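11R-lipoxygenase (Gersemia fruticosa, PDB 3VF1) probably oxygenates polyunsaturated fatty acids with molecular oxygen at a non-haem iron centre, in a calcium-dependent manner. Local coordinates at residues L164-T169 and S407-P412; D176-V181 and K463-V468; V193-E198 and M429-L434. One frame throughout, in Å; residues are numbered along the deposited sequence.

Interaction 1: residues L164-T169 and S407-P412; sequences LYKWGT and SWRNLP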
loop_
_atom_site.group_PDB
_atom_site.type_symbol
_atom_site.label_atom_id
_atom_site.label_comp_id
_atom_site.label_asym_id
_atom_site.label_seq_id
_atom_site.Cartn_x
_atom_site.Cartn_y
_atom_site.Cartn_z
ATOM N N LEU A 164 -13.623 -16.942 -11.221
ATOM C CA LEU A 164 -14.012 -15.584 -10.860
ATOM C C LEU A 164 -12.827 -14.625 -10.882
ATOM O O LEU A 164 -12.989 -13.433 -11.150
ATOM C CB LEU A 164 -14.649 -15.573 -9.468
ATOM C CG LEU A 164 -15.930 -16.394 -9.315
ATOM C CD1 LEU A 164 -16.411 -16.369 -7.871
ATOM C CD2 LEU A 164 -17.015 -15.881 -10.251
ATOM N N TYR A 165 -11.636 -15.149 -10.602
ATOM C CA TYR A 165 -10.442 -14.319 -10.494
ATOM C C TYR A 165 -9.403 -14.690 -11.548
ATOM O O TYR A 165 -8.511 -15.497 -11.300
ATOM C CB TYR A 165 -9.846 -14.445 -9.091
ATOM C CG TYR A 165 -10.802 -14.030 -7.993
ATOM C CD1 TYR A 165 -10.940 -12.696 -7.635
ATOM C CD2 TYR A 165 -11.568 -14.970 -7.319
ATOM C CE1 TYR A 165 -11.814 -12.309 -6.634
ATOM C CE2 TYR A 165 -12.443 -14.595 -6.316
ATOM C CZ TYR A 165 -12.563 -13.264 -5.978
ATOM O OH TYR A 165 -13.435 -12.884 -4.982
ATOM N N LYS A 166 -9.529 -14.088 -12.727
ATOM C CA LYS A 166 -8.611 -14.340 -13.831
ATOM C C LYS A 166 -7.558 -13.241 -13.904
ATOM O O LYS A 166 -7.721 -12.177 -13.307
ATOM C CB LYS A 166 -9.381 -14.384 -15.152
ATOM C CG LYS A 166 -10.612 -15.282 -15.134
ATOM C CD LYS A 166 -10.343 -16.636 -15.773
ATOM C CE LYS A 166 -9.157 -17.338 -15.132
ATOM N NZ LYS A 166 -9.094 -18.779 -15.514
ATOM N N TRP A 167 -6.481 -13.501 -14.639
ATOM C CA TRP A 167 -5.468 -12.482 -14.892
ATOM C C TRP A 167 -5.929 -11.550 -16.008
ATOM O O TRP A 167 -6.205 -11.988 -17.123
ATOM C CB TRP A 167 -4.133 -13.125 -15.271
ATOM C CG TRP A 167 -3.497 -13.900 -14.159
ATOM C CD1 TRP A 167 -3.387 -15.255 -14.064
ATOM C CD2 TRP A 167 -2.885 -13.362 -12.981
ATOM N NE1 TRP A 167 -2.742 -15.597 -12.900
ATOM C CE2 TRP A 167 -2.423 -14.453 -12.217
ATOM C CE3 TRP A 167 -2.682 -12.067 -12.499
ATOM C CZ2 TRP A 167 -1.771 -14.286 -10.998
ATOM C CZ3 TRP A 167 -2.032 -11.904 -11.287
ATOM C CH2 TRP A 167 -1.585 -13.007 -10.550
ATOM N N GLY A 168 -6.014 -10.260 -15.698
ATOM C CA GLY A 168 -6.482 -9.269 -16.650
ATOM C C GLY A 168 -5.639 -9.177 -17.908
ATOM O O GLY A 168 -4.444 -9.473 -17.896
ATOM N N THR A 169 -6.274 -8.762 -19.000
ATOM C CA THR A 169 -5.587 -8.586 -20.276
ATOM C C THR A 169 -5.841 -7.197 -20.859
ATOM O O THR A 169 -5.581 -6.957 -22.038
ATOM C CB THR A 169 -6.029 -9.642 -21.305
ATOM O OG1 THR A 169 -7.460 -9.703 -21.345
ATOM C CG2 THR A 169 -5.474 -11.010 -20.940
ATOM N N SER A 407 -3.760 -15.708 -4.507
ATOM C CA SER A 407 -4.369 -16.301 -3.321
ATOM C C SER A 407 -5.726 -16.904 -3.661
ATOM O O SER A 407 -6.030 -18.033 -3.273
ATOM C CB SER A 407 -4.535 -15.259 -2.214
ATOM O OG SER A 407 -3.281 -14.867 -1.681
ATOM N N TRP A 408 -6.541 -16.146 -4.388
ATOM C CA TRP A 408 -7.880 -16.594 -4.753
ATOM C C TRP A 408 -7.840 -17.767 -5.727
ATOM O O TRP A 408 -8.730 -18.617 -5.722
ATOM C CB TRP A 408 -8.682 -15.441 -5.363
ATOM C CG TRP A 408 -9.205 -14.473 -4.345
ATOM C CD1 TRP A 408 -8.668 -13.265 -4.006
ATOM C CD2 TRP A 408 -10.372 -14.634 -3.531
ATOM N NE1 TRP A 408 -9.428 -12.665 -3.031
ATOM C CE2 TRP A 408 -10.480 -13.485 -2.722
ATOM C CE3 TRP A 408 -11.336 -15.639 -3.406
ATOM C CZ2 TRP A 408 -11.513 -13.315 -1.801
ATOM C CZ3 TRP A 408 -12.360 -15.468 -2.491
ATOM C CH2 TRP A 408 -12.440 -14.315 -1.701
ATOM N N ARG A 409 -6.801 -17.817 -6.552
ATOM C CA ARG A 409 -6.714 -18.809 -7.620
ATOM C C ARG A 409 -6.096 -20.139 -7.191
ATOM O O ARG A 409 -6.324 -21.161 -7.835
ATOM C CB ARG A 409 -5.906 -18.245 -8.789
ATOM C CG ARG A 409 -6.609 -17.144 -9.559
ATOM C CD ARG A 409 -5.668 -16.474 -10.546
ATOM N NE ARG A 409 -5.026 -17.436 -11.437
ATOM C CZ ARG A 409 -5.622 -18.016 -12.475
ATOM N NH1 ARG A 409 -6.889 -17.748 -12.760
ATOM N NH2 ARG A 409 -4.950 -18.875 -13.229
ATOM N N ASN A 410 -5.311 -20.132 -6.117
ATOM C CA ASN A 410 -4.528 -21.312 -5.760
ATOM C C ASN A 410 -4.678 -21.794 -4.316
ATOM O O ASN A 410 -4.305 -22.924 -4.003
ATOM C CB ASN A 410 -3.049 -21.054 -6.055
ATOM C CG ASN A 410 -2.807 -20.658 -7.498
ATOM O OD1 ASN A 410 -2.715 -21.511 -8.381
ATOM N ND2 ASN A 410 -2.704 -19.357 -7.744
ATOM N N LEU A 411 -5.217 -20.951 -3.441
ATOM C CA LEU A 411 -5.324 -21.307 -2.029
ATOM C C LEU A 411 -6.776 -21.416 -1.574
ATOM O O LEU A 411 -7.588 -20.536 -1.862
ATOM C CB LEU A 411 -4.604 -20.275 -1.161
ATOM C CG LEU A 411 -3.110 -20.083 -1.422
ATOM C CD1 LEU A 411 -2.552 -19.025 -0.482
ATOM C CD2 LEU A 411 -2.356 -21.392 -1.266
ATOM N N PRO A 412 -7.106 -22.505 -0.864
ATOM C CA PRO A 412 -8.417 -22.632 -0.223
ATOM C C PRO A 412 -8.426 -21.912 1.120
ATOM O O PRO A 412 -7.370 -21.764 1.738
ATOM C CB PRO A 412 -8.556 -24.140 -0.024
ATOM C CG PRO A 412 -7.156 -24.614 0.158
ATOM C CD PRO A 412 -6.296 -23.725 -0.702
#
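The backbone at Tyr165 passes the C-terminal end of helix 369-410 and comes closest at Arg409, with Tyr165 CA 6.5 Å from Arg409 CA. The Tyr165 ring stacks face to face on Trp408: the phenol and the five-membered indole ring have centroids 4.0 Å apart and planes inclined by 22°. Trp408 CB also lies over the phenol face as a CH-pi contact. The Arg409 chain bends at chi3 (54°), turning NE out of the line of CB, CG and CD. Its NH1 gives Tyr165 O a nearly straight hydrogen bond of 3.1 Å (169°), the oxygen lying close to the guanidinium plane. Arg409 CD sits off-centre over the Trp167 five-membered ring, 4.3 Å from its centroid. Trp167 NE1 and Arg409 NE, 3.3 Å apart, are both donors and share the Asp533 carboxylate of helix 525-538, one oxygen each. Lys166 NZ stands 3.7 Å from Arg409 NH1, a like-charge approach that Asp533 probably offsets. An alanine at Arg409 would probably leave Tyr165 O without this donor and Asp533 without its cationic partner. Trp408 also touches Arg125 of the PLAT beta sandwich, placing the contact where that domain meets the helical lipoxygenase domain, on the helix that supplies iron ligands His392 and His397.

Interaction 2: residues D176-V181 and K463-V468; sequences DLPGFV and KHYRSV
Asp176 and Arg466 form a salt bridge in which Arg466 NH1 donates to Asp176 OD2 at 2.9 Å, with an angle of 151° at the hydrogen. The oxygen lies near the guanidinium plane, whereas the donor stands above the carboxylate plane, 52° out of it. The two flat groups are strongly twisted against each other and meet through a single bond. The other carboxylate oxygen, Asp176 OD1, accepts from the backbone N of Ser543, so each carboxylate oxygen has a donor. The aliphatic part of the arginine lies against the acid too, with Arg466 CG 3.5 Å from Asp176 CG. Further in, Tyr465 has CG anti to its backbone N (chi1 -176°), directed to the loop. On one side of the ring Tyr465 CD2 comes 3.3 Å from Asp176 C; on the other, Tyr465 CE1 packs 3.6 Å from Pro178 CG. One ring face carries the Leu177-Pro178 peptide: Leu177 C and Pro178 N lie 3.6 Å and 3.5 Å above the Tyr465 ring plane, both offset toward the rim. Lys548 makes a cation-pi contact with the ring, and Tyr465 OH is hydrogen-bonded to Pro540 O. A type I turn runs from Tyr465 to Val468, and Pro178 reaches Met399 on helix 369-410. The chemistry implies that burial here leaves little polar cost: the phenol hydroxyl and both oxygens of the acid have partners, while the ring face is left to pack on the peptide.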
loop_
_atom_site.group_PDB
_atom_site.type_symbol
_atom_site.label_atom_id
_atom_site.label_comp_id
_atom_site.label_asym_id
_atom_site.label_seq_id
_atom_site.Cartn_x
_atom_site.Cartn_y
_atom_site.Cartn_z
ATOM N N ASP A 176 5.025 -4.455 -19.622
ATOM C CA ASP A 176 5.995 -3.955 -18.650
ATOM C C ASP A 176 5.352 -3.534 -17.331
ATOM O O ASP A 176 5.694 -2.495 -16.767
ATOM C CB ASP A 176 6.788 -2.788 -19.244
ATOM C CG ASP A 176 7.717 -3.224 -20.358
ATOM O OD1 ASP A 176 8.182 -4.381 -20.321
ATOM O OD2 ASP A 176 7.984 -2.413 -21.269
ATOM N N LEU A 177 4.427 -4.351 -16.842
ATOM C CA LEU A 177 3.790 -4.107 -15.554
ATOM C C LEU A 177 3.444 -5.429 -14.879
ATOM O O LEU A 177 3.384 -6.469 -15.537
ATOM C CB LEU A 177 2.521 -3.268 -15.732
ATOM C CG LEU A 177 2.716 -1.804 -16.135
ATOM C CD1 LEU A 177 1.375 -1.149 -16.423
ATOM C CD2 LEU A 177 3.460 -1.036 -15.050
ATOM N N PRO A 178 3.217 -5.395 -13.558
ATOM C CA PRO A 178 2.804 -6.606 -12.841
ATOM C C PRO A 178 1.446 -7.094 -13.327
ATOM O O PRO A 178 0.682 -6.310 -13.890
ATOM C CB PRO A 178 2.698 -6.136 -11.384
ATOM C CG PRO A 178 3.463 -4.858 -11.314
ATOM C CD PRO A 178 3.333 -4.233 -12.662
ATOM N N GLY A 179 1.152 -8.372 -13.118
ATOM C CA GLY A 179 -0.154 -8.905 -13.450
ATOM C C GLY A 179 -1.216 -8.242 -12.597
ATOM O O GLY A 179 -0.905 -7.618 -11.582
ATOM N N PHE A 180 -2.473 -8.368 -13.006
ATOM C CA PHE A 180 -3.574 -7.762 -12.271
ATOM C C PHE A 180 -4.857 -8.552 -12.485
ATOM O O PHE A 180 -4.938 -9.379 -13.390
ATOM C CB PHE A 180 -3.765 -6.305 -12.702
ATOM C CG PHE A 180 -3.952 -6.127 -14.184
ATOM C CD1 PHE A 180 -2.867 -6.185 -15.044
ATOM C CD2 PHE A 180 -5.211 -5.890 -14.714
ATOM C CE1 PHE A 180 -3.034 -6.019 -16.407
ATOM C CE2 PHE A 180 -5.384 -5.720 -16.076
ATOM C CZ PHE A 180 -4.295 -5.784 -16.925
ATOM N N VAL A 181 -5.854 -8.302 -11.642
ATOM C CA VAL A 181 -7.127 -9.003 -11.745
ATOM C C VAL A 181 -7.905 -8.518 -12.960
ATOM O O VAL A 181 -7.777 -7.362 -13.367
ATOM C CB VAL A 181 -7.997 -8.793 -10.489
ATOM C CG1 VAL A 181 -8.534 -7.368 -10.439
ATOM C CG2 VAL A 181 -9.141 -9.795 -10.465
ATOM N N LYS A 463 9.072 1.853 -17.018
ATOM C CA LYS A 463 10.522 1.965 -17.076
ATOM C C LYS A 463 11.172 1.402 -15.816
ATOM O O LYS A 463 12.231 0.778 -15.884
ATOM C CB LYS A 463 10.939 3.422 -17.278
ATOM C CG LYS A 463 12.417 3.597 -17.582
ATOM C CD LYS A 463 12.750 5.037 -17.935
ATOM C CE LYS A 463 14.222 5.194 -18.282
ATOM N NZ LYS A 463 14.584 6.607 -18.567
ATOM N N HIS A 464 10.536 1.617 -14.668
ATOM C CA HIS A 464 11.050 1.085 -13.413
ATOM C C HIS A 464 10.827 -0.419 -13.327
ATOM O O HIS A 464 11.687 -1.153 -12.841
ATOM C CB HIS A 464 10.389 1.765 -12.212
ATOM C CG HIS A 464 10.909 1.284 -10.891
ATOM N ND1 HIS A 464 12.050 1.794 -10.309
ATOM C CD2 HIS A 464 10.456 0.324 -10.051
ATOM C CE1 HIS A 464 12.271 1.177 -9.163
ATOM N NE2 HIS A 464 11.319 0.279 -8.982
ATOM N N TYR A 465 9.669 -0.872 -13.797
ATOM C CA TYR A 465 9.321 -2.285 -13.723
ATOM C C TYR A 465 10.291 -3.138 -14.532
ATOM O O TYR A 465 10.716 -4.198 -14.084
ATOM C CB TYR A 465 7.892 -2.521 -14.215
ATOM C CG TYR A 465 7.447 -3.958 -14.073
ATOM C CD1 TYR A 465 7.011 -4.453 -12.850
ATOM C CD2 TYR A 465 7.470 -4.824 -15.156
ATOM C CE1 TYR A 465 6.610 -5.767 -12.713
ATOM C CE2 TYR A 465 7.070 -6.139 -15.029
ATOM C CZ TYR A 465 6.641 -6.604 -13.805
ATOM O OH TYR A 465 6.241 -7.913 -13.673
ATOM N N ARG A 466 10.643 -2.671 -15.725
ATOM C CA ARG A 466 11.559 -3.408 -16.591
ATOM C C ARG A 466 12.844 -3.816 -15.874
ATOM O O ARG A 466 13.474 -4.804 -16.246
ATOM C CB ARG A 466 11.909 -2.585 -17.832
ATOM C CG ARG A 466 10.851 -2.623 -18.921
ATOM C CD ARG A 466 11.408 -2.160 -20.258
ATOM N NE ARG A 466 11.728 -0.735 -20.274
ATOM C CZ ARG A 466 10.850 0.231 -20.534
ATOM N NH1 ARG A 466 9.580 -0.063 -20.790
ATOM N NH2 ARG A 466 11.240 1.499 -20.531
ATOM N N SER A 467 13.229 -3.061 -14.849
ATOM C CA SER A 467 14.490 -3.304 -14.156
ATOM C C SER A 467 14.314 -3.768 -12.711
ATOM O O SER A 467 15.295 -4.076 -12.034
ATOM C CB SER A 467 15.347 -2.035 -14.171
ATOM O OG SER A 467 15.734 -1.690 -15.489
ATOM N N VAL A 468 13.075 -3.823 -12.237
ATOM C CA VAL A 468 12.831 -4.140 -10.834
ATOM C C VAL A 468 12.960 -5.631 -10.546
ATOM O O VAL A 468 12.588 -6.470 -11.365
ATOM C CB VAL A 468 11.432 -3.671 -10.375
ATOM C CG1 VAL A 468 10.344 -4.592 -10.918
ATOM C CG2 VAL A 468 11.366 -3.618 -8.858
#

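Interaction 3: residues V193-E198 and M429-L434; sequences VQFTDE and MAINTL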
loop_
_atom_site.group_PDB
_atom_site.type_symbol
_atom_site.label_atom_id
_atom_site.label_comp_id
_atom_site.label_asym_id
_atom_site.label_seq_id
_atom_site.Cartn_x
_atom_site.Cartn_y
_atom_site.Cartn_z
ATOM N N VAL A 193 -14.757 -8.951 -2.622
ATOM C CA VAL A 193 -13.557 -8.125 -2.718
ATOM C C VAL A 193 -13.865 -6.711 -3.213
ATOM O O VAL A 193 -12.980 -6.011 -3.705
ATOM C CB VAL A 193 -12.503 -8.761 -3.646
ATOM C CG1 VAL A 193 -12.100 -10.131 -3.125
ATOM C CG2 VAL A 193 -13.025 -8.854 -5.074
ATOM N N GLN A 194 -15.117 -6.291 -3.078
ATOM C CA GLN A 194 -15.511 -4.943 -3.469
ATOM C C GLN A 194 -15.228 -3.955 -2.346
ATOM O O GLN A 194 -14.840 -4.347 -1.246
ATOM C CB GLN A 194 -16.996 -4.898 -3.828
ATOM C CG GLN A 194 -17.330 -5.552 -5.153
ATOM C CD GLN A 194 -18.805 -5.466 -5.490
ATOM O OE1 GLN A 194 -19.609 -4.978 -4.696
ATOM N NE2 GLN A 194 -19.168 -5.942 -6.675
ATOM N N PHE A 195 -15.420 -2.672 -2.634
ATOM C CA PHE A 195 -15.269 -1.633 -1.627
ATOM C C PHE A 195 -16.260 -1.861 -0.493
ATOM O O PHE A 195 -17.430 -2.152 -0.730
ATOM C CB PHE A 195 -15.501 -0.252 -2.247
ATOM C CG PHE A 195 -14.384 0.212 -3.140
ATOM C CD1 PHE A 195 -13.060 0.088 -2.747
ATOM C CD2 PHE A 195 -14.661 0.774 -4.375
ATOM C CE1 PHE A 195 -12.036 0.517 -3.568
ATOM C CE2 PHE A 195 -13.640 1.202 -5.201
ATOM C CZ PHE A 195 -12.327 1.074 -4.799
ATOM N N THR A 196 -15.784 -1.730 0.740
ATOM C CA THR A 196 -16.642 -1.879 1.908
ATOM C C THR A 196 -17.403 -0.586 2.191
ATOM O O THR A 196 -18.197 -0.515 3.127
ATOM C CB THR A 196 -15.830 -2.274 3.152
ATOM O OG1 THR A 196 -14.816 -1.293 3.399
ATOM C CG2 THR A 196 -15.178 -3.635 2.950
ATOM N N ASP A 197 -17.150 0.435 1.379
ATOM C CA ASP A 197 -17.860 1.703 1.490
ATOM C C ASP A 197 -18.142 2.237 0.090
ATOM O O ASP A 197 -17.231 2.369 -0.728
ATOM C CB ASP A 197 -17.035 2.709 2.293
ATOM C CG ASP A 197 -17.827 3.946 2.666
ATOM O OD1 ASP A 197 -18.575 4.462 1.808
ATOM O OD2 ASP A 197 -17.705 4.401 3.825
ATOM N N GLU A 198 -19.406 2.544 -0.179
ATOM C CA GLU A 198 -19.830 2.926 -1.523
ATOM C C GLU A 198 -19.292 4.295 -1.939
ATOM O O GLU A 198 -19.175 4.586 -3.130
ATOM C CB GLU A 198 -21.359 2.917 -1.614
ATOM C CG GLU A 198 -21.902 3.115 -3.021
ATOM C CD GLU A 198 -21.502 1.997 -3.967
ATOM O OE1 GLU A 198 -21.800 2.104 -5.177
ATOM O OE2 GLU A 198 -20.892 1.009 -3.504
ATOM N N MET A 429 -7.511 -5.182 -4.657
ATOM C CA MET A 429 -8.068 -5.384 -5.992
ATOM C C MET A 429 -9.084 -4.298 -6.333
ATOM O O MET A 429 -9.101 -3.781 -7.451
ATOM C CB MET A 429 -8.714 -6.765 -6.110
ATOM C CG MET A 429 -7.726 -7.879 -6.425
ATOM S SD MET A 429 -8.496 -9.507 -6.577
ATOM C CE MET A 429 -9.009 -9.801 -4.891
ATOM N N ALA A 430 -9.927 -3.951 -5.366
ATOM C CA ALA A 430 -10.928 -2.909 -5.569
ATOM C C ALA A 430 -10.279 -1.572 -5.922
ATOM O O ALA A 430 -10.623 -0.959 -6.934
ATOM C CB ALA A 430 -11.798 -2.763 -4.328
ATOM N N ILE A 431 -9.342 -1.123 -5.090
ATOM C CA ILE A 431 -8.725 0.189 -5.276
ATOM C C ILE A 431 -7.904 0.271 -6.563
ATOM O O ILE A 431 -7.877 1.312 -7.218
ATOM C CB ILE A 431 -7.830 0.585 -4.077
ATOM C CG1 ILE A 431 -7.364 2.037 -4.214
ATOM C CG2 ILE A 431 -6.621 -0.336 -3.971
ATOM C CD1 ILE A 431 -8.493 3.042 -4.328
ATOM N N ASN A 432 -7.237 -0.821 -6.923
ATOM C CA ASN A 432 -6.421 -0.843 -8.134
ATOM C C ASN A 432 -7.267 -0.828 -9.401
ATOM O O ASN A 432 -6.863 -0.269 -10.419
ATOM C CB ASN A 432 -5.498 -2.060 -8.144
ATOM C CG ASN A 432 -4.277 -1.869 -7.273
ATOM O OD1 ASN A 432 -4.207 -0.934 -6.475
ATOM N ND2 ASN A 432 -3.304 -2.755 -7.424
ATOM N N THR A 433 -8.439 -1.451 -9.341
ATOM C CA THR A 433 -9.355 -1.442 -10.472
ATOM C C THR A 433 -9.846 -0.020 -10.702
ATOM O O THR A 433 -9.961 0.430 -11.841
ATOM C CB THR A 433 -10.563 -2.366 -10.240
ATOM O OG1 THR A 433 -10.116 -3.720 -10.089
ATOM C CG2 THR A 433 -11.528 -2.288 -11.415
ATOM N N LEU A 434 -10.133 0.682 -9.610
ATOM C CA LEU A 434 -10.519 2.083 -9.680
ATOM C C LEU A 434 -9.346 2.913 -10.190
ATOM O O LEU A 434 -9.515 3.796 -11.032
ATOM C CB LEU A 434 -10.952 2.587 -8.303
ATOM C CG LEU A 434 -11.429 4.040 -8.237
ATOM C CD1 LEU A 434 -12.761 4.199 -8.954
ATOM C CD2 LEU A 434 -11.530 4.507 -6.796
HETATM O O HOH W 1 -10.563 -5.551 -3.102
#
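Val193 and Ala430 are joined by a water, the one polar link between loop 193-198 and helix 428-438. The water accepts from Ala430 N at 2.8 Å and donates to Val193 O through a bond so short that its exact length is doubtful. Ala430 lies in the first turn of its helix, where an N-H has no carbonyl four residues back within the helix to bond to, and the water takes that place. On the helix side, Met429 O receives both Thr433 N and, at 2.8 Å, Thr433 OG1, from opposite faces of the carbonyl plane, which ties that hydroxyl to its own helix. The aromatic contacts belong to Phe195. Ala430 CB points at the face of its ring as a CH-pi contact, 3.8 Å from the centroid and 29° off the normal, with Phe195 CE1 the nearest ring atom at 3.4 Å. The far end of the ring lies against the helix backbone: Phe195 CZ is 3.4 Å from Ala430 O and 4.1 Å from Leu434 CD2. The small methyl of Ala430 probably lets the ring lie this close to the helix. Apolar contact without a ring is made by Val193 and Met429, whose chain bends at chi3 (-68°), and Met429 CE comes 3.6 Å from Val193 CG1. On the same helix Ile431 packs against His397 and Phe204, while Asn432 ND2 bonds to His397 O. The side chain of Ile431 is about 6 Å from the bound iron. The helix under Phe195 therefore lies in the second shell of the lipoxygenase non-haem iron site, behind the iron ligands His392, His397, His575, Asn579 and the C-terminal Ile698.

How the interactions relate
The first segments of all three interactions come from one long loop between helices 148-164 and 208-213, which crosses three helices of the catalytic domain in turn. Interactions 1 and 2, with centres 18 Å apart, meet through a probable hydrogen bond of 2.7 Å from Gly168 N to Phe180 O. Interactions 1 and 3, centres 16 Å apart, share a core: Trp408 NE1 lies 3.4 Å from Met429 CE, and Tyr165 OH lies 3.6 Å from Val193 CG1. Val181 of interaction 2 packs on Met429 and Thr433 of interaction 3. Toward the iron, Ile431 of interaction 3 lies about 4 Å from His397, side chain to side chain, against about 9 Å for Pro178 of interaction 2.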